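PDB 3CKY: 2-(hydroxymethyl)glutarate dehydrogenase from Eubacterium barkeri, which catalyses the NAD-dependent interconversion of 2-formylglutarate and (S)-2-hydroxymethylglutarate, a step in the fermentation of nicotinate. Local coordinates for residues A[66-71]-A[96-101]; A[119-124]-A[165-170]; A[10-15]-A[30-35]; A[187-192]-A[284-289]. One frame throughout, in Å; residues are numbered along the deposited sequence.

Interaction 1 (A[66-71]-A[96-101])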
loop_
_atom_site.group_PDB
_atom_site.type_symbol
_atom_site.label_atom_id
_atom_site.label_comp_id
_atom_site.label_asym_id
_atom_site.label_seq_id
_atom_site.Cartn_x
_atom_site.Cartn_y
_atom_site.Cartn_z
ATOM N N THR A 66 -27.744 9.377 -20.890
ATOM C CA THR A 66 -26.708 8.483 -21.365
ATOM C C THR A 66 -26.022 7.805 -20.192
ATOM O O THR A 66 -25.980 8.346 -19.090
ATOM C CB THR A 66 -25.663 9.232 -22.231
ATOM O OG1 THR A 66 -24.962 8.294 -23.049
ATOM C CG2 THR A 66 -24.680 10.019 -21.366
ATOM N N SER A 67 -25.513 6.607 -20.446
ATOM C CA SER A 67 -24.674 5.885 -19.507
ATOM C C SER A 67 -23.637 5.103 -20.316
ATOM O O SER A 67 -23.954 4.076 -20.926
ATOM C CB SER A 67 -25.509 4.940 -18.642
ATOM O OG SER A 67 -24.688 4.267 -17.703
ATOM N N LEU A 68 -22.408 5.611 -20.332
ATOM C CA LEU A 68 -21.338 5.055 -21.149
ATOM C C LEU A 68 -20.290 4.383 -20.254
ATOM O O LEU A 68 -20.274 4.617 -19.042
ATOM C CB LEU A 68 -20.732 6.168 -22.016
ATOM C CG LEU A 68 -21.748 6.860 -22.953
ATOM C CD1 LEU A 68 -21.205 8.143 -23.574
ATOM C CD2 LEU A 68 -22.195 5.901 -24.046
ATOM N N PRO A 69 -19.441 3.509 -20.833
ATOM C CA PRO A 69 -18.521 2.683 -20.019
ATOM C C PRO A 69 -17.391 3.424 -19.285
ATOM O O PRO A 69 -16.975 2.985 -18.212
ATOM C CB PRO A 69 -17.918 1.702 -21.045
ATOM C CG PRO A 69 -18.790 1.788 -22.242
ATOM C CD PRO A 69 -19.313 3.188 -22.266
ATOM N N ASN A 70 -16.885 4.512 -19.860
ATOM C CA ASN A 70 -15.811 5.279 -19.221
ATOM C C ASN A 70 -15.690 6.708 -19.753
ATOM O O ASN A 70 -16.382 7.086 -20.702
ATOM C CB ASN A 70 -14.478 4.540 -19.360
ATOM C CG ASN A 70 -14.113 4.270 -20.801
ATOM O OD1 ASN A 70 -13.900 5.194 -21.581
ATOM N ND2 ASN A 70 -14.032 2.996 -21.161
ATOM N N ALA A 71 -14.815 7.496 -19.126
ATOM C CA ALA A 71 -14.655 8.917 -19.456
ATOM C C ALA A 71 -14.161 9.141 -20.888
ATOM O O ALA A 71 -14.492 10.143 -21.515
ATOM C CB ALA A 71 -13.712 9.589 -18.472
ATOM N N ASP A 96 -25.778 12.567 -17.524
ATOM C CA ASP A 96 -24.770 11.527 -17.669
ATOM C C ASP A 96 -24.780 10.606 -16.449
ATOM O O ASP A 96 -24.426 11.008 -15.346
ATOM C CB ASP A 96 -23.389 12.162 -17.847
ATOM C CG ASP A 96 -22.346 11.182 -18.362
ATOM O OD1 ASP A 96 -22.613 9.965 -18.437
ATOM O OD2 ASP A 96 -21.241 11.645 -18.698
ATOM N N MET A 97 -25.194 9.365 -16.661
ATOM C CA MET A 97 -25.283 8.385 -15.587
ATOM C C MET A 97 -24.074 7.455 -15.604
ATOM O O MET A 97 -24.035 6.467 -14.869
ATOM C CB MET A 97 -26.573 7.576 -15.728
ATOM C CG MET A 97 -27.813 8.432 -15.758
ATOM S SD MET A 97 -29.292 7.455 -16.013
ATOM C CE MET A 97 -29.211 7.201 -17.804
ATOM N N SER A 98 -23.092 7.786 -16.446
ATOM C CA SER A 98 -21.874 7.010 -16.569
ATOM C C SER A 98 -21.095 6.956 -15.270
ATOM O O SER A 98 -21.053 7.923 -14.499
ATOM C CB SER A 98 -20.956 7.592 -17.647
ATOM O OG SER A 98 -21.619 7.700 -18.891
ATOM N N SER A 99 -20.457 5.818 -15.055
ATOM C CA SER A 99 -19.601 5.640 -13.911
ATOM C C SER A 99 -18.212 6.264 -14.177
ATOM O O SER A 99 -17.297 5.601 -14.658
ATOM C CB SER A 99 -19.504 4.164 -13.576
ATOM O OG SER A 99 -18.716 3.987 -12.425
ATOM N N VAL A 100 -18.074 7.540 -13.819
ATOM C CA VAL A 100 -16.874 8.303 -14.108
ATOM C C VAL A 100 -16.466 9.196 -12.931
ATOM O O VAL A 100 -17.224 9.389 -11.992
ATOM C CB VAL A 100 -17.059 9.185 -15.376
ATOM C CG1 VAL A 100 -17.293 8.319 -16.619
ATOM C CG2 VAL A 100 -18.189 10.195 -15.178
ATOM N N SER A 101 -15.243 9.714 -12.978
ATOM C CA SER A 101 -14.763 10.629 -11.943
ATOM C C SER A 101 -15.475 11.979 -12.052
ATOM O O SER A 101 -15.884 12.372 -13.147
ATOM C CB SER A 101 -13.257 10.836 -12.067
ATOM O OG SER A 101 -12.960 11.493 -13.286
HETATM O O HOH W 1 -20.404 3.490 -16.718
#
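Thr66 O accepts a bond from Met97 N at 2.7 Å, and with it the parallel pairing of strands 63-66 and 93-96, bridged at Thr66 and Asp96, runs out into two loops. These are loops at the C-terminal edge of the Rossmann fold's parallel sheet, the edge that receives the dinucleotide. Beyond the strands a side chain takes over the pairing. Ser98 OG receives the backbone N-H of Leu68 at 2.7 Å, nearly straight at 170°. Its first torsion sets OG beside its own backbone N (chi1 -55°), and from there it also donates to Asp96 OD1 on the syn side of the carboxylate, at 2.5 Å. The same oxygen takes Ser98 N from above the carboxylate plane at 3.0 Å, closing an Asx turn. Asp96 thereby fixes the rotation of the serine that holds Leu68, while its OD2 binds the hydroxyl of Tyr119. Thr66 CG2 rests 3.6 Å from Asp96 OD1, and Thr66 OG1 is bonded instead to Ile10 O. Further along, a water donates to Leu68 O at 2.6 Å and accepts from Ser99 N at 2.9 Å, joining the loops where they part. Ser99 is, by similarity, an NAD contact, so this network probably shapes the cofactor pocket. At the far end Val100 CG1 lies 3.6 Å from Ala71 N, at the start of helix 71-79.

Interaction 2 (A[119-124]-A[165-170])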
loop_
_atom_site.group_PDB
_atom_site.type_symbol
_atom_site.label_atom_id
_atom_site.label_comp_id
_atom_site.label_asym_id
_atom_site.label_seq_id
_atom_site.Cartn_x
_atom_site.Cartn_y
_atom_site.Cartn_z
ATOM N N TYR A 119 -24.863 20.231 -18.351
ATOM C CA TYR A 119 -24.341 18.875 -18.247
ATOM C C TYR A 119 -24.350 18.425 -16.782
ATOM O O TYR A 119 -23.682 19.032 -15.940
ATOM C CB TYR A 119 -22.916 18.815 -18.806
ATOM C CG TYR A 119 -22.503 17.428 -19.244
ATOM C CD1 TYR A 119 -22.563 17.060 -20.585
ATOM C CD2 TYR A 119 -22.067 16.478 -18.317
ATOM C CE1 TYR A 119 -22.199 15.790 -21.002
ATOM C CE2 TYR A 119 -21.689 15.193 -18.728
ATOM C CZ TYR A 119 -21.762 14.857 -20.075
ATOM O OH TYR A 119 -21.392 13.604 -20.512
ATOM N N VAL A 120 -25.103 17.369 -16.477
ATOM C CA VAL A 120 -25.279 16.949 -15.085
ATOM C C VAL A 120 -24.922 15.482 -14.896
ATOM O O VAL A 120 -25.297 14.622 -15.698
ATOM C CB VAL A 120 -26.730 17.225 -14.560
ATOM C CG1 VAL A 120 -27.327 18.456 -15.230
ATOM C CG2 VAL A 120 -27.637 16.024 -14.762
ATOM N N ASP A 121 -24.167 15.207 -13.841
ATOM C CA ASP A 121 -23.895 13.832 -13.447
ATOM C C ASP A 121 -25.065 13.358 -12.605
ATOM O O ASP A 121 -25.453 14.025 -11.648
ATOM C CB ASP A 121 -22.570 13.685 -12.685
ATOM C CG ASP A 121 -22.451 14.626 -11.494
ATOM O OD1 ASP A 121 -22.635 15.844 -11.698
ATOM O OD2 ASP A 121 -22.154 14.158 -10.376
ATOM N N ALA A 122 -25.640 12.223 -12.989
ATOM C CA ALA A 122 -26.770 11.633 -12.255
ATOM C C ALA A 122 -26.637 10.109 -12.201
ATOM O O ALA A 122 -27.506 9.378 -12.670
ATOM C CB ALA A 122 -28.091 12.034 -12.893
ATOM N N PRO A 123 -25.541 9.620 -11.621
ATOM C CA PRO A 123 -25.412 8.177 -11.471
ATOM C C PRO A 123 -26.527 7.604 -10.583
ATOM O O PRO A 123 -27.069 8.299 -9.710
ATOM C CB PRO A 123 -24.049 8.014 -10.807
ATOM C CG PRO A 123 -23.785 9.319 -10.160
ATOM C CD PRO A 123 -24.397 10.337 -11.045
ATOM N N VAL A 124 -26.875 6.349 -10.834
ATOM C CA VAL A 124 -28.004 5.729 -10.173
ATOM C C VAL A 124 -27.584 4.463 -9.435
ATOM O O VAL A 124 -26.532 3.881 -9.728
ATOM C CB VAL A 124 -29.098 5.357 -11.187
ATOM C CG1 VAL A 124 -29.469 6.563 -12.040
ATOM C CG2 VAL A 124 -28.641 4.184 -12.053
ATOM N N GLY A 165 -25.227 17.881 -4.571
ATOM C CA GLY A 165 -24.308 19.005 -4.633
ATOM C C GLY A 165 -24.233 19.532 -6.037
ATOM O O GLY A 165 -25.113 19.262 -6.845
ATOM N N ASP A 166 -23.182 20.288 -6.333
ATOM C CA ASP A 166 -22.998 20.816 -7.680
ATOM C C ASP A 166 -22.345 19.759 -8.580
ATOM O O ASP A 166 -22.141 18.613 -8.170
ATOM C CB ASP A 166 -22.185 22.108 -7.657
ATOM C CG ASP A 166 -22.710 23.145 -8.642
ATOM O OD1 ASP A 166 -23.023 22.780 -9.797
ATOM O OD2 ASP A 166 -22.813 24.323 -8.250
ATOM N N THR A 167 -22.046 20.149 -9.813
ATOM C CA THR A 167 -21.496 19.246 -10.814
ATOM C C THR A 167 -20.370 18.364 -10.268
ATOM O O THR A 167 -19.448 18.841 -9.605
ATOM C CB THR A 167 -20.989 20.053 -12.022
ATOM O OG1 THR A 167 -22.048 20.905 -12.468
ATOM C CG2 THR A 167 -20.552 19.131 -13.170
ATOM N N GLY A 168 -20.477 17.066 -10.537
ATOM C CA GLY A 168 -19.504 16.094 -10.067
ATOM C C GLY A 168 -19.833 15.428 -8.727
ATOM O O GLY A 168 -19.197 14.412 -8.414
ATOM N N ALA A 169 -20.836 15.929 -7.966
ATOM C CA ALA A 169 -21.178 15.394 -6.620
ATOM C C ALA A 169 -21.928 14.060 -6.636
ATOM O O ALA A 169 -21.726 13.234 -5.734
ATOM C CB ALA A 169 -21.955 16.428 -5.798
ATOM N N GLY A 170 -22.797 13.862 -7.632
ATOM C CA GLY A 170 -23.461 12.570 -7.854
ATOM C C GLY A 170 -22.436 11.484 -8.120
ATOM O O GLY A 170 -22.463 10.424 -7.494
HETATM O O HOH W 2 -23.818 19.591 -13.509
#
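The contact between Asp121 and the turn at Gly168 is a buried, polar one, joining the end of strand section 119-121 of the Rossmann sheet to the turn that leads into the long helix 169-197. Asp121 OD1 accepts the backbone N-H of Gly168 at 2.7 Å, the donor standing 46° out of the carboxylate plane. CG sits between the backbone N and the carbonyl carbon (chi1 53°), which directs the carboxylate across to the helix start. OD2 lies 2.8 Å from Gly170 N and is bonded to Asp171 N just beyond, so the acid faces the amino end of the helix, whose dipole would be expected to stabilise its negative charge. Asp166 to Ala169 form a type II turn with Gly168 at its third position, closed by Ala169 N to Asp166 O at 3.0 Å. Nearby, Pro123 CG comes to 3.2 Å from Gly170 O, against the first turn of the helix. Thr105 of helix 102-114 touches both Asp121 and Thr167. One turn further along helix 169-197 is Lys174, the active-site lysine by similarity, which bonds Val124 O. This is the junction between the dinucleotide-binding and helical domains that characterises HIBADH-related dehydrogenases.

Interaction 3 (A[10-15]-A[30-35])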
loop_
_atom_site.group_PDB
_atom_site.type_symbol
_atom_site.label_atom_id
_atom_site.label_comp_id
_atom_site.label_asym_id
_atom_site.label_seq_id
_atom_site.Cartn_x
_atom_site.Cartn_y
_atom_site.Cartn_z
ATOM N N ILE A 10 -29.308 8.323 -25.575
ATOM C CA ILE A 10 -28.111 7.918 -26.308
ATOM C C ILE A 10 -27.644 6.584 -25.737
ATOM O O ILE A 10 -26.865 6.534 -24.774
ATOM C CB ILE A 10 -27.002 8.993 -26.225
ATOM C CG1 ILE A 10 -27.501 10.291 -26.869
ATOM C CG2 ILE A 10 -25.739 8.530 -26.937
ATOM C CD1 ILE A 10 -26.579 11.458 -26.692
ATOM N N GLY A 11 -28.137 5.505 -26.347
ATOM C CA GLY A 11 -27.962 4.152 -25.826
ATOM C C GLY A 11 -29.163 3.689 -25.013
ATOM O O GLY A 11 -29.798 4.484 -24.318
ATOM N N LEU A 12 -29.465 2.395 -25.117
ATOM C CA LEU A 12 -30.597 1.772 -24.431
ATOM C C LEU A 12 -30.165 0.424 -23.866
ATOM O O LEU A 12 -30.530 -0.631 -24.393
ATOM C CB LEU A 12 -31.770 1.566 -25.398
ATOM C CG LEU A 12 -32.589 2.784 -25.820
ATOM C CD1 LEU A 12 -33.451 2.434 -27.031
ATOM C CD2 LEU A 12 -33.441 3.280 -24.659
ATOM N N GLY A 13 -29.378 0.460 -22.799
ATOM C CA GLY A 13 -28.884 -0.765 -22.192
ATOM C C GLY A 13 -29.911 -1.427 -21.290
ATOM O O GLY A 13 -31.123 -1.265 -21.474
ATOM N N ALA A 14 -29.414 -2.183 -20.314
ATOM C CA ALA A 14 -30.268 -2.854 -19.339
ATOM C C ALA A 14 -31.015 -1.833 -18.483
ATOM O O ALA A 14 -32.130 -2.093 -18.037
ATOM C CB ALA A 14 -29.441 -3.786 -18.462
ATOM N N MET A 15 -30.393 -0.673 -18.270
ATOM C CA MET A 15 -30.991 0.421 -17.513
ATOM C C MET A 15 -31.816 1.333 -18.416
ATOM O O MET A 15 -32.957 1.661 -18.094
ATOM C CB MET A 15 -29.896 1.252 -16.838
ATOM C CG MET A 15 -28.969 0.456 -15.928
ATOM S SD MET A 15 -29.809 -0.129 -14.454
ATOM C CE MET A 15 -29.873 1.395 -13.527
ATOM N N VAL A 30 -40.396 10.321 -26.077
ATOM C CA VAL A 30 -39.061 9.739 -25.941
ATOM C C VAL A 30 -38.444 9.414 -27.308
ATOM O O VAL A 30 -38.972 8.587 -28.054
ATOM C CB VAL A 30 -39.096 8.438 -25.094
ATOM C CG1 VAL A 30 -37.724 7.778 -25.062
ATOM C CG2 VAL A 30 -39.588 8.723 -23.681
ATOM N N TYR A 31 -37.331 10.075 -27.624
ATOM C CA TYR A 31 -36.510 9.731 -28.789
ATOM C C TYR A 31 -35.393 8.788 -28.351
ATOM O O TYR A 31 -34.959 8.837 -27.202
ATOM C CB TYR A 31 -35.912 10.989 -29.423
ATOM C CG TYR A 31 -36.943 12.000 -29.863
ATOM C CD1 TYR A 31 -37.545 11.915 -31.115
ATOM C CD2 TYR A 31 -37.321 13.042 -29.025
ATOM C CE1 TYR A 31 -38.499 12.849 -31.523
ATOM C CE2 TYR A 31 -38.273 13.976 -29.421
ATOM C CZ TYR A 31 -38.856 13.874 -30.669
ATOM O OH TYR A 31 -39.789 14.804 -31.051
ATOM N N ALA A 32 -34.924 7.931 -29.254
ATOM C CA ALA A 32 -33.934 6.921 -28.879
ATOM C C ALA A 32 -33.089 6.385 -30.044
ATOM O O ALA A 32 -33.579 6.196 -31.161
ATOM C CB ALA A 32 -34.624 5.763 -28.166
ATOM N N PHE A 33 -31.809 6.153 -29.752
ATOM C CA PHE A 33 -30.908 5.420 -30.635
ATOM C C PHE A 33 -29.978 4.494 -29.845
ATOM O O PHE A 33 -29.575 4.798 -28.720
ATOM C CB PHE A 33 -30.056 6.368 -31.478
ATOM C CG PHE A 33 -28.978 5.663 -32.258
ATOM C CD1 PHE A 33 -29.279 5.007 -33.444
ATOM C CD2 PHE A 33 -27.673 5.622 -31.787
ATOM C CE1 PHE A 33 -28.292 4.337 -34.158
ATOM C CE2 PHE A 33 -26.680 4.959 -32.495
ATOM C CZ PHE A 33 -26.989 4.316 -33.682
ATOM N N ASP A 34 -29.625 3.377 -30.475
ATOM C CA ASP A 34 -28.690 2.407 -29.926
ATOM C C ASP A 34 -28.029 1.680 -31.095
ATOM O O ASP A 34 -28.638 1.536 -32.159
ATOM C CB ASP A 34 -29.436 1.413 -29.029
ATOM C CG ASP A 34 -28.506 0.604 -28.142
ATOM O OD1 ASP A 34 -28.660 0.666 -26.905
ATOM O OD2 ASP A 34 -27.617 -0.090 -28.675
ATOM N N LEU A 35 -26.787 1.237 -30.907
ATOM C CA LEU A 35 -26.097 0.420 -31.915
ATOM C C LEU A 35 -26.911 -0.833 -32.234
ATOM O O LEU A 35 -27.141 -1.152 -33.401
ATOM C CB LEU A 35 -24.694 0.017 -31.437
ATOM C CG LEU A 35 -23.518 0.936 -31.790
ATOM C CD1 LEU A 35 -23.882 2.409 -31.636
ATOM C CD2 LEU A 35 -22.293 0.576 -30.937
#
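Asp34 points its carboxylate across at the backbone of Leu12, while the Leu12 side chain runs roughly the opposite way, to Ala32. CG of Asp34 is anti to its backbone N (chi1 -165°), which carries OD1 to 2.6 Å from Leu12 N. The N-H meets that oxygen on its anti side, 20° out of the carboxylate plane, and OD2 is left to accept from Met36 N. Leu12 CB lies beside the same OD1, and its branch tip CD1 reaches Ala32 CB at 3.7 Å, over a layer continued by helices 16-25 and 37-44. Ile10 and Phe33, a parallel bridge pair, turn to the other face of the sheet, where both touch helix 54-60. Between the faces, Gly11 N donates to Phe33 O at 2.9 Å, the last main-chain bond before the chains separate. Gly11 has a positive phi (97°), at which a side chain would be jammed against the preceding carbonyl. With Gly13 and Gly16 it fits the GxGxxG pattern of the Rossmann dinucleotide loop, and residues 10-15 belong to a run assigned by similarity to NAD binding. The buried carboxylate is thus met by main-chain N-H groups from two loops, which is consistent with a charged Asp34 fastening the glycine-rich loop to the end of the second strand.

Interaction 4 (A[187-192]-A[284-289])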
loop_
_atom_site.group_PDB
_atom_site.type_symbol
_atom_site.label_atom_id
_atom_site.label_comp_id
_atom_site.label_asym_id
_atom_site.label_seq_id
_atom_site.Cartn_x
_atom_site.Cartn_y
_atom_site.Cartn_z
ATOM N N SER A 187 -11.238 -6.284 3.518
ATOM C CA SER A 187 -10.937 -6.497 4.931
ATOM C C SER A 187 -11.589 -7.782 5.450
ATOM O O SER A 187 -10.977 -8.570 6.165
ATOM C CB SER A 187 -11.415 -5.301 5.759
ATOM O OG SER A 187 -10.806 -4.088 5.346
ATOM N N LEU A 188 -12.838 -7.990 5.063
ATOM C CA LEU A 188 -13.589 -9.189 5.445
ATOM C C LEU A 188 -12.891 -10.471 4.967
ATOM O O LEU A 188 -12.780 -11.463 5.710
ATOM C CB LEU A 188 -15.017 -9.114 4.887
ATOM C CG LEU A 188 -15.979 -10.228 5.332
ATOM C CD1 LEU A 188 -16.151 -10.255 6.871
ATOM C CD2 LEU A 188 -17.313 -10.105 4.612
ATOM N N ALA A 189 -12.397 -10.432 3.737
ATOM C CA ALA A 189 -11.740 -11.590 3.129
ATOM C C ALA A 189 -10.612 -12.163 4.007
ATOM O O ALA A 189 -10.624 -13.365 4.356
ATOM C CB ALA A 189 -11.209 -11.222 1.753
ATOM N N GLU A 190 -9.644 -11.300 4.354
ATOM C CA GLU A 190 -8.504 -11.721 5.170
ATOM C C GLU A 190 -8.924 -12.064 6.607
ATOM O O GLU A 190 -8.381 -13.003 7.211
ATOM C CB GLU A 190 -7.385 -10.678 5.142
ATOM C CG GLU A 190 -7.697 -9.360 5.877
ATOM C CD GLU A 190 -6.638 -8.289 5.670
ATOM O OE1 GLU A 190 -6.167 -7.682 6.666
ATOM O OE2 GLU A 190 -6.284 -8.039 4.500
ATOM N N ALA A 191 -9.901 -11.321 7.135
ATOM C CA ALA A 191 -10.437 -11.559 8.484
ATOM C C ALA A 191 -11.035 -12.946 8.661
ATOM O O ALA A 191 -10.821 -13.610 9.687
ATOM C CB ALA A 191 -11.488 -10.508 8.831
ATOM N N LEU A 192 -11.814 -13.372 7.675
ATOM C CA LEU A 192 -12.474 -14.672 7.725
ATOM C C LEU A 192 -11.471 -15.819 7.634
ATOM O O LEU A 192 -11.582 -16.815 8.340
ATOM C CB LEU A 192 -13.514 -14.779 6.614
ATOM C CG LEU A 192 -14.766 -13.904 6.774
ATOM C CD1 LEU A 192 -15.676 -14.073 5.555
ATOM C CD2 LEU A 192 -15.514 -14.246 8.062
ATOM N N ALA A 284 -15.617 -13.416 -4.059
ATOM C CA ALA A 284 -14.671 -14.462 -4.487
ATOM C C ALA A 284 -13.217 -14.033 -4.310
ATOM O O ALA A 284 -12.331 -14.850 -4.396
ATOM C CB ALA A 284 -14.930 -14.877 -5.941
ATOM N N VAL A 285 -12.961 -12.759 -4.057
ATOM C CA VAL A 285 -11.584 -12.303 -3.742
ATOM C C VAL A 285 -10.970 -13.069 -2.537
ATOM O O VAL A 285 -9.747 -13.212 -2.451
ATOM C CB VAL A 285 -11.543 -10.768 -3.516
ATOM C CG1 VAL A 285 -12.129 -10.399 -2.147
ATOM C CG2 VAL A 285 -10.135 -10.240 -3.684
ATOM N N ILE A 286 -11.823 -13.574 -1.635
ATOM C CA ILE A 286 -11.384 -14.433 -0.540
ATOM C C ILE A 286 -10.531 -15.639 -1.033
ATOM O O ILE A 286 -9.615 -16.088 -0.343
ATOM C CB ILE A 286 -12.581 -14.942 0.337
ATOM C CG1 ILE A 286 -12.071 -15.456 1.689
ATOM C CG2 ILE A 286 -13.365 -16.069 -0.379
ATOM C CD1 ILE A 286 -13.151 -15.697 2.745
ATOM N N LYS A 287 -10.849 -16.148 -2.223
ATOM C CA LYS A 287 -10.095 -17.247 -2.846
ATOM C C LYS A 287 -8.609 -16.923 -3.046
ATOM O O LYS A 287 -7.784 -17.831 -3.059
ATOM C CB LYS A 287 -10.695 -17.599 -4.192
ATOM C CG LYS A 287 -12.086 -18.203 -4.139
ATOM C CD LYS A 287 -12.521 -18.597 -5.554
ATOM C CE LYS A 287 -13.976 -18.940 -5.605
ATOM N NZ LYS A 287 -14.352 -19.502 -6.938
ATOM N N VAL A 288 -8.269 -15.639 -3.186
ATOM C CA VAL A 288 -6.848 -15.208 -3.175
ATOM C C VAL A 288 -6.089 -15.735 -1.944
ATOM O O VAL A 288 -5.007 -16.302 -2.068
ATOM C CB VAL A 288 -6.674 -13.679 -3.234
ATOM C CG1 VAL A 288 -5.186 -13.301 -3.047
ATOM C CG2 VAL A 288 -7.220 -13.118 -4.551
ATOM N N TRP A 289 -6.684 -15.583 -0.773
ATOM C CA TRP A 289 -6.031 -15.993 0.465
ATOM C C TRP A 289 -6.140 -17.494 0.723
ATOM O O TRP A 289 -5.208 -18.106 1.237
ATOM C CB TRP A 289 -6.597 -15.187 1.640
ATOM C CG TRP A 289 -6.454 -13.689 1.470
ATOM C CD1 TRP A 289 -7.438 -12.766 1.600
ATOM C CD2 TRP A 289 -5.260 -12.956 1.110
ATOM N NE1 TRP A 289 -6.942 -11.503 1.357
ATOM C CE2 TRP A 289 -5.610 -11.592 1.050
ATOM C CE3 TRP A 289 -3.934 -13.327 0.821
ATOM C CZ2 TRP A 289 -4.683 -10.586 0.724
ATOM C CZ3 TRP A 289 -3.017 -12.331 0.490
ATOM C CH2 TRP A 289 -3.400 -10.974 0.452
HETATM O O HOH W 3 -7.504 -8.777 2.296
#
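Val285 begins the contact with helix 169-197 by setting its CG1 methyl 4.1 Å from Ala189 CB. Ile286 follows at the closest approach of the backbones, where its CA is 4.7 Å from Ala189 CA. That spacing is possible because alanine offers only a methyl group between the two chains. The Ile286 CG1 arm is anti to the backbone N (chi1 -162°) and reaches over helix residues 187-192: CG1 stands 3.7 Å from Ala189 O, and the tip CD1 ends 4.0 Å from Leu192 CB. The leucine and isoleucine side chains cross there at about a right angle. Lys287 turns off to a salt bridge with Glu280. Val288 lies with CG1 over one face of the Trp289 ring, near its rim, and itself packs on Met292 of a third subunit. Trp289 completes the contact with the five-membered part of its indole: CD1 comes 3.8 Å from Glu190 N and NE1 comes 3.9 Å from Glu190 CB. The indole N-H is satisfied by a water that accepts from Trp289 NE1 at 2.9 Å and donates to Glu190 OE2 at 2.6 Å. Glu190 itself is held mainly across a subunit boundary, since OE1 bonds Thr262 OG1 and OE2 bonds Met261 N of a second subunit, whose Pro260 also packs on Trp289. Apolar helix packing on an alanine, bordered by a polar group that reaches the next chain, belongs here to the all-helical C-terminal domain of HIBADH-related enzymes and to its oligomer interface.

Overall arrangement
Along the chain the contacts close in the order 3, 1, 2, 4. The first three belong to the Rossmann sheet and touch in turn: Ile10 of interaction 3 meets Thr66 of interaction 1, Met97 of interaction 1 packs against Ala122 and Val124 of interaction 2, and Met15 reaches Val124. Centres of interactions 1 and 2 are about 11 Å apart, those of 1 and 3 about 14 Å. Together they order the loops at the C-terminal edge of the parallel strands, where NAD probably binds. Interaction 4 stands apart, its centre about 33 Å from that of interaction 2, yet helix 169-197 runs from one to the other, linking the cofactor domain to the helical, subunit-contacting part of the tetramer.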